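Local coordinates for HTH-type transcriptional repressor Rv2887 (Mycobacterium tuberculosis, PDB 5HSM), which represses transcription of the methyltransferase gene htm and several other genes as a MarR-family homodimer, and binds salicylate, para-aminosalicylic acid and gemfibrozil, at residues 42-47 and 135-140; 52-57 and 121-126; 63-68 and 74-79. One frame throughout, in Å; residues are numbered along the deposited sequence.

Interaction 1: 42-47 and 135-140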
ATOM      1  N   ARG A  42      -3.725   7.372   6.397  1.00 23.57           N
ATOM      2  CA  ARG A  42      -4.358   6.135   6.854  1.00 29.30           C
ATOM      3  C   ARG A  42      -4.928   6.278   8.278  1.00 28.70           C
ATOM      4  O   ARG A  42      -6.094   5.920   8.515  1.00 26.10           O
ATOM      5  CB  ARG A  42      -3.383   4.956   6.785  1.00 39.19           C
ATOM      6  CG  ARG A  42      -4.078   3.620   6.856  1.00 50.15           C
ATOM      7  CD  ARG A  42      -3.132   2.502   7.269  1.00 63.51           C
ATOM      8  NE  ARG A  42      -3.861   1.305   7.701  1.00 80.52           N
ATOM      9  CZ  ARG A  42      -4.707   1.242   8.732  1.00 81.15           C
ATOM     10  NH1 ARG A  42      -4.943   2.307   9.493  1.00 80.60           N
ATOM     11  NH2 ARG A  42      -5.312   0.095   9.016  1.00 81.66           N
ATOM     12  N   PRO A  43      -4.137   6.806   9.227  1.00 26.92           N
ATOM     13  CA  PRO A  43      -4.741   7.031  10.549  1.00 26.42           C
ATOM     14  C   PRO A  43      -5.856   8.059  10.543  1.00 27.97           C
ATOM     15  O   PRO A  43      -6.764   7.940  11.356  1.00 27.86           O
ATOM     16  CB  PRO A  43      -3.574   7.550  11.396  1.00 33.87           C
ATOM     17  CG  PRO A  43      -2.360   7.114  10.701  1.00 33.32           C
ATOM     18  CD  PRO A  43      -2.679   7.044   9.253  1.00 29.11           C
ATOM     19  N   GLU A  44      -5.778   9.074   9.687  1.00 27.98           N
ATOM     20  CA  GLU A  44      -6.850  10.071   9.623  1.00 25.90           C
ATOM     21  C   GLU A  44      -8.166   9.402   9.206  1.00 24.06           C
ATOM     22  O   GLU A  44      -9.234   9.645   9.798  1.00 23.05           O
ATOM     23  CB  GLU A  44      -6.486  11.203   8.652  1.00 31.39           C
ATOM     24  CG  GLU A  44      -7.485  12.370   8.618  1.00 31.57           C
ATOM     25  CD  GLU A  44      -7.208  13.432   9.665  1.00 42.47           C
ATOM     26  OE1 GLU A  44      -6.116  13.411  10.274  1.00 40.55           O
ATOM     27  OE2 GLU A  44      -8.092  14.290   9.886  1.00 34.79           O
ATOM     28  N   VAL A  45      -8.083   8.555   8.183  1.00 24.47           N
ATOM     29  CA  VAL A  45      -9.249   7.824   7.691  1.00 20.92           C
ATOM     30  C   VAL A  45      -9.774   6.816   8.719  1.00 25.27           C
ATOM     31  O   VAL A  45     -10.974   6.760   9.000  1.00 25.41           O
ATOM     32  CB  VAL A  45      -8.921   7.114   6.357  1.00 27.07           C
ATOM     33  CG1 VAL A  45     -10.056   6.203   5.944  1.00 27.89           C
ATOM     34  CG2 VAL A  45      -8.692   8.164   5.279  1.00 29.49           C
ATOM     35  N   SER A  46      -8.869   6.041   9.299  1.00 24.95           N
ATOM     36  CA  SER A  46      -9.228   5.124  10.372  1.00 24.90           C
ATOM     37  C   SER A  46      -9.937   5.832  11.547  1.00 22.98           C
ATOM     38  O   SER A  46     -10.949   5.345  12.068  1.00 25.15           O
ATOM     39  CB  SER A  46      -7.969   4.407  10.856  1.00 32.44           C
ATOM     40  OG  SER A  46      -8.276   3.480  11.867  1.00 38.99           O
ATOM     41  N   ALA A  47      -9.395   6.974  11.969  1.00 23.58           N
ATOM     42  CA  ALA A  47      -9.972   7.727  13.077  1.00 25.92           C
ATOM     43  C   ALA A  47     -11.351   8.261  12.714  1.00 29.08           C
ATOM     44  O   ALA A  47     -12.238   8.330  13.570  1.00 25.77           O
ATOM     45  CB  ALA A  47      -9.065   8.869  13.489  1.00 24.37           C
ATOM     46  N   ASP A 135      -9.988  13.154   3.918  1.00 20.57           N
ATOM     47  CA  ASP A 135      -9.101  13.523   2.819  1.00 19.90           C
ATOM     48  C   ASP A 135      -8.911  15.033   2.753  1.00 23.14           C
ATOM     49  O   ASP A 135      -7.774  15.545   2.655  1.00 22.04           O
ATOM     50  CB  ASP A 135      -9.675  13.013   1.501  1.00 21.39           C
ATOM     51  CG  ASP A 135      -8.666  13.071   0.354  1.00 22.61           C
ATOM     52  OD1 ASP A 135      -7.879  12.121   0.230  1.00 25.68           O
ATOM     53  OD2 ASP A 135      -8.685  14.047  -0.433  1.00 25.39           O
ATOM     54  N   ALA A 136     -10.033  15.748   2.812  1.00 23.08           N
ATOM     55  CA  ALA A 136      -9.982  17.207   2.780  1.00 22.77           C
ATOM     56  C   ALA A 136      -9.222  17.785   3.973  1.00 25.68           C
ATOM     57  O   ALA A 136      -8.521  18.794   3.844  1.00 24.01           O
ATOM     58  CB  ALA A 136     -11.404  17.792   2.731  1.00 27.06           C
ATOM     59  N   ARG A 137      -9.381  17.168   5.142  1.00 25.01           N
ATOM     60  CA  ARG A 137      -8.678  17.647   6.332  1.00 27.90           C
ATOM     61  C   ARG A 137      -7.169  17.549   6.166  1.00 26.24           C
ATOM     62  O   ARG A 137      -6.432  18.438   6.611  1.00 25.80           O
ATOM     63  CB  ARG A 137      -9.102  16.870   7.578  1.00 25.46           C
ATOM     64  CG  ARG A 137     -10.465  17.292   8.115  1.00 27.73           C
ATOM     65  CD  ARG A 137     -10.670  16.786   9.524  1.00 24.11           C
ATOM     66  NE  ARG A 137     -10.712  15.325   9.624  1.00 22.41           N
ATOM     67  CZ  ARG A 137     -11.797  14.595   9.387  1.00 23.97           C
ATOM     68  NH1 ARG A 137     -12.928  15.173   8.989  1.00 25.59           N
ATOM     69  NH2 ARG A 137     -11.754  13.282   9.543  1.00 26.25           N
ATOM     70  N   VAL A 138      -6.700  16.467   5.555  1.00 22.35           N
ATOM     71  CA  VAL A 138      -5.250  16.385   5.314  1.00 22.89           C
ATOM     72  C   VAL A 138      -4.784  17.396   4.264  1.00 22.39           C
ATOM     73  O   VAL A 138      -3.797  18.124   4.472  1.00 24.46           O
ATOM     74  CB  VAL A 138      -4.821  14.971   4.898  1.00 24.96           C
ATOM     75  CG1 VAL A 138      -3.354  14.960   4.503  1.00 27.52           C
ATOM     76  CG2 VAL A 138      -5.066  14.008   6.058  1.00 25.85           C
ATOM     77  N   LEU A 139      -5.506  17.472   3.148  1.00 21.75           N
ATOM     78  CA  LEU A 139      -5.176  18.466   2.124  1.00 22.41           C
ATOM     79  C   LEU A 139      -5.141  19.909   2.657  1.00 25.71           C
ATOM     80  O   LEU A 139      -4.331  20.714   2.215  1.00 25.66           O
ATOM     81  CB  LEU A 139      -6.177  18.382   0.980  1.00 26.87           C
ATOM     82  CG  LEU A 139      -5.735  17.711  -0.310  1.00 39.56           C
ATOM     83  CD1 LEU A 139      -6.860  17.854  -1.308  1.00 42.31           C
ATOM     84  CD2 LEU A 139      -4.441  18.327  -0.845  1.00 32.26           C
ATOM     85  N   ALA A 140      -6.017  20.237   3.603  1.00 23.00           N
ATOM     86  CA  ALA A 140      -6.132  21.616   4.081  1.00 26.12           C
ATOM     87  C   ALA A 140      -4.944  22.075   4.940  1.00 33.42           C
ATOM     88  O   ALA A 140      -4.904  23.226   5.380  1.00 33.78           O
ATOM     89  CB  ALA A 140      -7.426  21.792   4.858  1.00 24.08           C
TER
HETATM   90  O   HOH W   1      -9.842  11.908  11.075  1.00 29.57           O

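Interaction 2: 52-57 and 121-126. With SO4 (sulfate ion), chain C.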
ATOM      1  N   LEU A  52     -18.095   5.288  13.566  1.00 24.90           N
ATOM      2  CA  LEU A  52     -19.112   4.579  12.813  1.00 26.39           C
ATOM      3  C   LEU A  52     -19.013   3.076  13.034  1.00 26.80           C
ATOM      4  O   LEU A  52     -19.751   2.302  12.419  1.00 34.03           O
ATOM      5  CB  LEU A  52     -18.977   4.884  11.321  1.00 28.32           C
ATOM      6  CG  LEU A  52     -19.590   6.147  10.717  1.00 38.61           C
ATOM      7  CD1 LEU A  52     -19.177   7.402  11.447  1.00 46.01           C
ATOM      8  CD2 LEU A  52     -19.165   6.227   9.259  1.00 37.42           C
ATOM      9  N   GLY A  53     -18.075   2.665  13.877  1.00 27.57           N
ATOM     10  CA  GLY A  53     -17.889   1.258  14.194  1.00 34.94           C
ATOM     11  C   GLY A  53     -17.218   0.480  13.069  1.00 39.98           C
ATOM     12  O   GLY A  53     -17.398  -0.729  12.942  1.00 36.29           O
ATOM     13  N   LEU A  54     -16.438   1.177  12.251  1.00 32.60           N
ATOM     14  CA  LEU A  54     -15.770   0.552  11.111  1.00 26.71           C
ATOM     15  C   LEU A  54     -14.264   0.667  11.192  1.00 31.78           C
ATOM     16  O   LEU A  54     -13.741   1.724  11.547  1.00 28.85           O
ATOM     17  CB  LEU A  54     -16.234   1.195   9.802  1.00 24.42           C
ATOM     18  CG  LEU A  54     -17.670   0.987   9.347  1.00 26.50           C
ATOM     19  CD1 LEU A  54     -17.964   1.885   8.188  1.00 34.17           C
ATOM     20  CD2 LEU A  54     -17.817  -0.453   8.934  1.00 32.38           C
ATOM     21  N   THR A  55     -13.577  -0.421  10.855  1.00 27.25           N
ATOM     22  CA  THR A  55     -12.159  -0.367  10.550  1.00 29.95           C
ATOM     23  C   THR A  55     -11.983  -0.048   9.081  1.00 31.82           C
ATOM     24  O   THR A  55     -12.927  -0.120   8.298  1.00 24.27           O
ATOM     25  CB  THR A  55     -11.459  -1.694  10.853  1.00 39.84           C
ATOM     26  OG1 THR A  55     -11.952  -2.695   9.953  1.00 28.86           O
ATOM     27  CG2 THR A  55     -11.734  -2.119  12.290  1.00 33.78           C
ATOM     28  N   LEU A  56     -10.767   0.294   8.693  1.00 27.96           N
ATOM     29  CA  LEU A  56     -10.506   0.561   7.285  1.00 26.56           C
ATOM     30  C   LEU A  56     -10.818  -0.651   6.369  1.00 23.87           C
ATOM     31  O   LEU A  56     -11.487  -0.490   5.345  1.00 27.19           O
ATOM     32  CB  LEU A  56      -9.056   1.032   7.120  1.00 30.41           C
ATOM     33  CG  LEU A  56      -8.696   1.720   5.809  1.00 37.29           C
ATOM     34  CD1 LEU A  56      -9.747   2.740   5.497  1.00 51.96           C
ATOM     35  CD2 LEU A  56      -7.347   2.400   5.939  1.00 42.01           C
ATOM     36  N   PRO A  57     -10.356  -1.868   6.726  1.00 29.61           N
ATOM     37  CA  PRO A  57     -10.702  -3.001   5.852  1.00 26.32           C
ATOM     38  C   PRO A  57     -12.212  -3.290   5.770  1.00 28.84           C
ATOM     39  O   PRO A  57     -12.734  -3.676   4.707  1.00 28.62           O
ATOM     40  CB  PRO A  57      -9.967  -4.176   6.504  1.00 31.28           C
ATOM     41  CG  PRO A  57      -8.844  -3.546   7.260  1.00 42.79           C
ATOM     42  CD  PRO A  57      -9.401  -2.271   7.782  1.00 37.68           C
ATOM     43  N   ARG A 121     -26.217  -0.336   3.424  1.00 31.98           N
ATOM     44  CA  ARG A 121     -26.144   0.609   2.311  1.00 31.35           C
ATOM     45  C   ARG A 121     -26.074   2.029   2.880  1.00 30.22           C
ATOM     46  O   ARG A 121     -25.305   2.886   2.401  1.00 36.17           O
ATOM     47  CB  ARG A 121     -27.349   0.429   1.363  1.00 33.17           C
ATOM     48  CG  ARG A 121     -27.391  -0.956   0.718  1.00 32.13           C
ATOM     49  CD  ARG A 121     -28.488  -1.116  -0.356  1.00 30.65           C
ATOM     50  NE  ARG A 121     -29.838  -1.037   0.201  1.00 34.36           N
ATOM     51  CZ  ARG A 121     -30.531  -2.076   0.664  1.00 38.51           C
ATOM     52  NH1 ARG A 121     -30.006  -3.299   0.654  1.00 38.32           N
ATOM     53  NH2 ARG A 121     -31.761  -1.894   1.133  1.00 34.58           N
ATOM     54  N   ALA A 122     -26.863   2.265   3.931  1.00 31.67           N
ATOM     55  CA  ALA A 122     -26.865   3.579   4.559  1.00 31.98           C
ATOM     56  C   ALA A 122     -25.481   3.876   5.131  1.00 32.79           C
ATOM     57  O   ALA A 122     -24.935   4.984   4.959  1.00 35.93           O
ATOM     58  CB  ALA A 122     -27.918   3.654   5.644  1.00 35.86           C
ATOM     59  N   LEU A 123     -24.922   2.871   5.801  1.00 28.41           N
ATOM     60  CA  LEU A 123     -23.602   2.988   6.436  1.00 32.99           C
ATOM     61  C   LEU A 123     -22.529   3.216   5.403  1.00 30.95           C
ATOM     62  O   LEU A 123     -21.595   3.979   5.632  1.00 30.01           O
ATOM     63  CB  LEU A 123     -23.270   1.735   7.251  1.00 31.55           C
ATOM     64  CG  LEU A 123     -21.990   1.766   8.087  1.00 36.71           C
ATOM     65  CD1 LEU A 123     -22.063   2.882   9.142  1.00 38.73           C
ATOM     66  CD2 LEU A 123     -21.744   0.416   8.744  1.00 34.95           C
ATOM     67  N   ALA A 124     -22.649   2.541   4.261  1.00 33.19           N
ATOM     68  CA  ALA A 124     -21.643   2.661   3.219  1.00 28.63           C
ATOM     69  C   ALA A 124     -21.605   4.106   2.757  1.00 41.97           C
ATOM     70  O   ALA A 124     -20.519   4.684   2.558  1.00 29.40           O
ATOM     71  CB  ALA A 124     -21.939   1.710   2.041  1.00 28.39           C
ATOM     72  N   LYS A 125     -22.789   4.711   2.617  1.00 32.24           N
ATOM     73  CA  LYS A 125     -22.780   6.088   2.131  1.00 33.75           C
ATOM     74  C   LYS A 125     -22.285   7.077   3.199  1.00 27.79           C
ATOM     75  O   LYS A 125     -21.476   7.968   2.885  1.00 32.18           O
ATOM     76  CB  LYS A 125     -24.158   6.485   1.581  1.00 38.47           C
ATOM     77  CG  LYS A 125     -24.371   5.939   0.156  1.00 48.12           C
ATOM     78  CD  LYS A 125     -23.003   5.583  -0.497  1.00 75.72           C
ATOM     79  CE  LYS A 125     -22.944   5.680  -2.029  1.00 68.18           C
ATOM     80  NZ  LYS A 125     -22.636   7.043  -2.557  1.00 69.57           N
ATOM     81  N   ARG A 126     -22.717   6.907   4.452  1.00 28.67           N
ATOM     82  CA  ARG A 126     -22.223   7.776   5.518  1.00 32.18           C
ATOM     83  C   ARG A 126     -20.694   7.684   5.651  1.00 28.99           C
ATOM     84  O   ARG A 126     -19.998   8.697   5.831  1.00 31.79           O
ATOM     85  CB  ARG A 126     -22.882   7.425   6.854  1.00 45.61           C
ATOM     86  CG  ARG A 126     -23.505   8.621   7.559  1.00 76.04           C
ATOM     87  CD  ARG A 126     -25.012   8.710   7.314  1.00 85.79           C
ATOM     88  NE  ARG A 126     -25.760   7.658   8.006  1.00 97.88           N
ATOM     89  CZ  ARG A 126     -27.085   7.513   7.956  1.00 91.08           C
ATOM     90  NH1 ARG A 126     -27.829   8.353   7.247  1.00 94.08           N
ATOM     91  NH2 ARG A 126     -27.669   6.524   8.619  1.00 86.17           N
TER
HETATM   92  S   SO4 C 202     -32.444   1.862   0.547  1.00 91.81           S
HETATM   93  O1  SO4 C 202     -31.747   2.734   1.487  1.00100.47           O
HETATM   94  O2  SO4 C 202     -33.353   0.994   1.294  1.00 87.58           O
HETATM   95  O3  SO4 C 202     -31.466   1.062  -0.189  1.00 88.28           O
HETATM   96  O4  SO4 C 202     -33.198   2.683  -0.396  1.00 94.42           O

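Interaction 3: 63-68 and 74-79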
ATOM      1  N   ARG A  63     -17.732  -0.851   0.877  1.00 28.10           N
ATOM      2  CA  ARG A  63     -17.796  -0.041  -0.327  1.00 36.50           C
ATOM      3  C   ARG A  63     -17.822  -0.920  -1.582  1.00 32.64           C
ATOM      4  O   ARG A  63     -18.592  -0.667  -2.529  1.00 28.07           O
ATOM      5  CB  ARG A  63     -16.614   0.934  -0.371  1.00 32.43           C
ATOM      6  CG  ARG A  63     -16.630   1.839  -1.578  1.00 51.15           C
ATOM      7  CD  ARG A  63     -16.029   3.187  -1.267  1.00 53.47           C
ATOM      8  NE  ARG A  63     -16.202   4.125  -2.372  1.00 55.65           N
ATOM      9  CZ  ARG A  63     -17.340   4.766  -2.644  1.00 65.60           C
ATOM     10  NH1 ARG A  63     -18.423   4.571  -1.897  1.00 57.67           N
ATOM     11  NH2 ARG A  63     -17.395   5.606  -3.669  1.00 63.89           N
ATOM     12  N   MET A  64     -16.995  -1.963  -1.578  1.00 30.87           N
ATOM     13  CA  MET A  64     -16.957  -2.897  -2.704  1.00 30.71           C
ATOM     14  C   MET A  64     -18.315  -3.571  -2.919  1.00 38.63           C
ATOM     15  O   MET A  64     -18.789  -3.713  -4.053  1.00 32.37           O
ATOM     16  CB  MET A  64     -15.880  -3.958  -2.488  1.00 30.38           C
ATOM     17  CG  MET A  64     -14.473  -3.457  -2.705  1.00 30.62           C
ATOM     18  SD  MET A  64     -13.281  -4.801  -2.796  1.00 37.77           S
ATOM     19  CE  MET A  64     -13.346  -5.451  -1.137  1.00 32.56           C
ATOM     20  N   LEU A  65     -18.933  -3.992  -1.822  1.00 28.39           N
ATOM     21  CA  LEU A  65     -20.254  -4.613  -1.890  1.00 29.57           C
ATOM     22  C   LEU A  65     -21.381  -3.636  -2.239  1.00 32.50           C
ATOM     23  O   LEU A  65     -22.396  -4.031  -2.827  1.00 29.76           O
ATOM     24  CB  LEU A  65     -20.570  -5.309  -0.569  1.00 28.05           C
ATOM     25  CG  LEU A  65     -19.915  -6.679  -0.421  1.00 28.96           C
ATOM     26  CD1 LEU A  65     -20.219  -7.260   0.951  1.00 29.40           C
ATOM     27  CD2 LEU A  65     -20.425  -7.604  -1.515  1.00 34.59           C
ATOM     28  N   SER A  66     -21.232  -2.366  -1.885  1.00 28.37           N
ATOM     29  CA  SER A  66     -22.247  -1.404  -2.300  1.00 37.20           C
ATOM     30  C   SER A  66     -22.135  -1.170  -3.800  1.00 37.72           C
ATOM     31  O   SER A  66     -23.130  -0.915  -4.476  1.00 35.80           O
ATOM     32  CB  SER A  66     -22.115  -0.081  -1.551  1.00 34.90           C
ATOM     33  OG  SER A  66     -20.967   0.614  -1.972  1.00 51.35           O
ATOM     34  N   GLN A  67     -20.919  -1.256  -4.325  1.00 28.66           N
ATOM     35  CA  GLN A  67     -20.731  -1.044  -5.765  1.00 34.06           C
ATOM     36  C   GLN A  67     -20.914  -2.320  -6.600  1.00 42.13           C
ATOM     37  O   GLN A  67     -21.077  -2.269  -7.834  1.00 36.78           O
ATOM     38  CB  GLN A  67     -19.350  -0.431  -6.015  1.00 40.64           C
ATOM     39  CG  GLN A  67     -19.288   1.046  -5.641  1.00 40.85           C
ATOM     40  CD  GLN A  67     -17.880   1.605  -5.587  1.00 56.08           C
ATOM     41  OE1 GLN A  67     -16.893   0.873  -5.677  1.00 60.03           O
ATOM     42  NE2 GLN A  67     -17.781   2.921  -5.443  1.00 61.72           N
ATOM     43  N   SER A  68     -20.896  -3.469  -5.935  1.00 31.36           N
ATOM     44  CA  SER A  68     -21.018  -4.735  -6.640  1.00 29.82           C
ATOM     45  C   SER A  68     -21.703  -5.812  -5.795  1.00 30.25           C
ATOM     46  O   SER A  68     -21.047  -6.736  -5.319  1.00 33.37           O
ATOM     47  CB  SER A  68     -19.632  -5.215  -7.083  1.00 42.06           C
ATOM     48  OG  SER A  68     -19.742  -6.267  -8.017  1.00 41.67           O
ATOM     49  N   ALA A  74     -14.122 -14.598  -1.844  1.00 40.11           N
ATOM     50  CA  ALA A  74     -12.866 -14.765  -2.565  1.00 42.41           C
ATOM     51  C   ALA A  74     -12.667 -13.607  -3.529  1.00 37.22           C
ATOM     52  O   ALA A  74     -11.571 -13.060  -3.669  1.00 38.78           O
ATOM     53  CB  ALA A  74     -12.847 -16.089  -3.315  1.00 56.74           C
ATOM     54  N   GLU A  75     -13.747 -13.236  -4.199  1.00 31.58           N
ATOM     55  CA  GLU A  75     -13.697 -12.129  -5.147  1.00 38.26           C
ATOM     56  C   GLU A  75     -13.281 -10.831  -4.476  1.00 33.26           C
ATOM     57  O   GLU A  75     -12.419 -10.081  -4.971  1.00 42.27           O
ATOM     58  CB  GLU A  75     -15.063 -11.965  -5.840  1.00 37.73           C
ATOM     59  CG  GLU A  75     -15.351 -13.166  -6.740  1.00 50.33           C
ATOM     60  CD  GLU A  75     -16.789 -13.360  -7.149  1.00 56.65           C
ATOM     61  OE1 GLU A  75     -17.059 -14.434  -7.728  1.00 67.38           O
ATOM     62  OE2 GLU A  75     -17.621 -12.459  -6.939  1.00 53.82           O
ATOM     63  N   LEU A  76     -13.948 -10.547  -3.365  1.00 32.50           N
ATOM     64  CA  LEU A  76     -13.657  -9.383  -2.548  1.00 33.06           C
ATOM     65  C   LEU A  76     -12.206  -9.387  -2.078  1.00 33.59           C
ATOM     66  O   LEU A  76     -11.534  -8.357  -2.096  1.00 31.92           O
ATOM     67  CB  LEU A  76     -14.599  -9.352  -1.337  1.00 34.80           C
ATOM     68  CG  LEU A  76     -16.073  -9.105  -1.647  1.00 36.13           C
ATOM     69  CD1 LEU A  76     -16.916  -9.570  -0.471  1.00 25.80           C
ATOM     70  CD2 LEU A  76     -16.295  -7.622  -1.917  1.00 29.87           C
ATOM     71  N   ALA A  77     -11.740 -10.557  -1.651  1.00 33.37           N
ATOM     72  CA  ALA A  77     -10.391 -10.710  -1.121  1.00 32.06           C
ATOM     73  C   ALA A  77      -9.350 -10.449  -2.201  1.00 38.33           C
ATOM     74  O   ALA A  77      -8.295  -9.868  -1.920  1.00 40.98           O
ATOM     75  CB  ALA A  77     -10.203 -12.105  -0.526  1.00 35.69           C
ATOM     76  N   ARG A  78      -9.643 -10.883  -3.429  1.00 40.53           N
ATOM     77  CA  ARG A  78      -8.742 -10.644  -4.556  1.00 46.85           C
ATOM     78  C   ARG A  78      -8.737  -9.172  -4.942  1.00 50.07           C
ATOM     79  O   ARG A  78      -7.676  -8.604  -5.179  1.00 46.22           O
ATOM     80  CB  ARG A  78      -9.098 -11.524  -5.762  1.00 55.07           C
ATOM     81  CG  ARG A  78      -8.698 -12.976  -5.572  1.00 72.28           C
ATOM     82  CD  ARG A  78      -8.791 -13.722  -6.887  1.00 79.00           C
ATOM     83  NE  ARG A  78      -9.704 -14.853  -6.841  1.00 77.98           N
ATOM     84  CZ  ARG A  78     -10.701 -15.045  -7.689  1.00 81.71           C
ATOM     85  NH1 ARG A  78     -10.936 -14.176  -8.649  1.00 83.02           N
ATOM     86  NH2 ARG A  78     -11.470 -16.109  -7.575  1.00 92.19           N
ATOM     87  N   HIS A  79      -9.903  -8.531  -4.943  1.00 47.89           N
ATOM     88  CA  HIS A  79      -9.950  -7.116  -5.302  1.00 43.89           C
ATOM     89  C   HIS A  79      -9.286  -6.233  -4.244  1.00 46.35           C
ATOM     90  O   HIS A  79      -8.717  -5.188  -4.566  1.00 46.30           O
ATOM     91  CB  HIS A  79     -11.395  -6.675  -5.530  1.00 55.35           C
ATOM     92  CG  HIS A  79     -12.052  -7.350  -6.692  1.00 61.29           C
ATOM     93  ND1 HIS A  79     -13.370  -7.126  -7.035  1.00 57.94           N
ATOM     94  CD2 HIS A  79     -11.576  -8.237  -7.598  1.00 71.54           C
ATOM     95  CE1 HIS A  79     -13.676  -7.848  -8.096  1.00 60.73           C
ATOM     96  NE2 HIS A  79     -12.606  -8.534  -8.458  1.00 57.71           N
TER

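Interaction 1: 42-47 and 135-140
Glu44 on helix 29-49 and Val138 near the C-terminal end of helix 118-139 bring the two backbones nearest each other, with 7.8 Å between Glu44 CA and Val138 CA. The contact rests largely on Glu44, whose side chain serves two partners with different parts. The CB and CG methylenes run alongside Val138 in the opposite sense, Glu44 CG 3.9 Å from Val138 CG2, while the carboxylate goes on to Arg137. CG stands anti to the backbone N (chi1 -174°) and the chain then bends at chi2, which turns OE2 to the arginine. There Arg137 NE donates a hydrogen bond of 2.8 Å to Glu44 OE2, part of a salt bridge, with an N-H...O angle of 161°. The oxygen sits at the edge of the guanidinium, close to its plane, and the planes of the two charged groups are turned 44° apart. A water adds a second link: it accepts from Arg137 NH2 at 2.8 Å and donates to Glu44 O at 2.7 Å. The two helices pack here beside the dimer contact, in keeping with the MarR fold, where the terminal helices form the dimerisation region; Asp135, which binds salicylate, bonds to the backbone N of Leu30 and Gly31 of the second subunit. Val45 fills in between helices, packing on Val131 and Ala134 of helix 118-139 and on Leu56 of helix 56-67.

Interaction 2: 52-57 and 121-126
Leu54 and Leu123 meet tip to tip where the loop before helix 56-67 of the MarR winged helix-turn-helix lies on the first turns of the long helix 118-139, which leads from that domain towards the dimer region. This is the tightly packed part. Leu54 brings both methyls to its partner: CD2 is 4.0 Å from Leu123 CD2, and CD1 is 4.0 Å from Leu123 CG. Leu123 does not start out facing the loop; with CG anti to its backbone N (chi1 -174°), its methyls are carried over to the leucines. Leu62 of helix 56-67 touches both side chains, and Leu94 of helix 84-96 also packs on Leu54, so the pair belongs to an apolar cluster between three helices.

Towards Leu52 the fit is looser. Leu123 CD1 approaches Leu52 CB at 4.3 Å, and Leu52 CD2 comes no closer to Arg126 than 4.2 Å, at its backbone C. Arg126 starts towards the loop, but its exposed, poorly ordered chain leads away. Thr55 ends the loop as N-cap of helix 56-67. On the solvent side of helix 118-139, a sulfate ion, probably from the crystallisation liquor, lies at the guanidinium edge of Arg121. Arg121 NE donates to sulfate O3 at 2.7 Å with an N-H...O angle of 155°, while NH2 adds weak bonds of 3.3 Å to sulfate O2 and O3.

Interaction 3: 63-68 and 74-79
Met64 on helix 56-67 meets Leu76 and His79 on helix 73-79 with three of its side-chain atoms. Met64 CB lies 3.7 Å from Leu76 CD2. From there CG stands anti to the carbonyl carbon (chi1 -75°) and carries the chain across to the second helix, where Met64 SD is 3.8 Å from His79 CB. A bend at chi3 (-66°) then brings Met64 CE back over Leu76, 3.6 Å from Leu76 O and 3.7 Å from Leu76 CD2, so this one leucine methyl touches both ends of the methionine side chain. Helix 56-67 packs here on the first helix of the helix-turn-helix, 73-79, the short segments running at 118° with axes 11.2 Å apart; helix 84-96, by its place in the MarR fold probably the recognition helix, sends Met87 onto both Met64 and Leu76. Leu65 crosses Leu76 at about a right angle, Leu65 CG 4.0 Å from the same Leu76 CD2. On the same turn of helix 56-67, Ser66 OG donates to Arg63 O at 2.8 Å. Arg63, which binds salicylate, forms salt bridges from NE to Glu128 OE2 and from NH2 to Asp27 OD2 of the second subunit.

Overall arrangement
From the N terminus, helix 29-49 enters interaction 1 first, and its partner comes only at 135-140, so this contact, beside the dimer region, closes the longest loop. The chain then turns into helix 56-67, whose lead-in meets 121-126 in interaction 2, inside that loop, joining the winged helix-turn-helix to helix 118-139. Interaction 3 closes a short loop between 63-68 and 74-79 within interaction 2 and lies in the DNA-binding domain itself; the three are nested and none cross. Interactions 1 and 2 share helix 118-139 and also touch, through Arg42 on Leu56; helix 56-67 ties 2 to 3, with Ala124 packing on Ser66. Interactions 1 and 3, centres about 23 Å apart, both touch the second subunit.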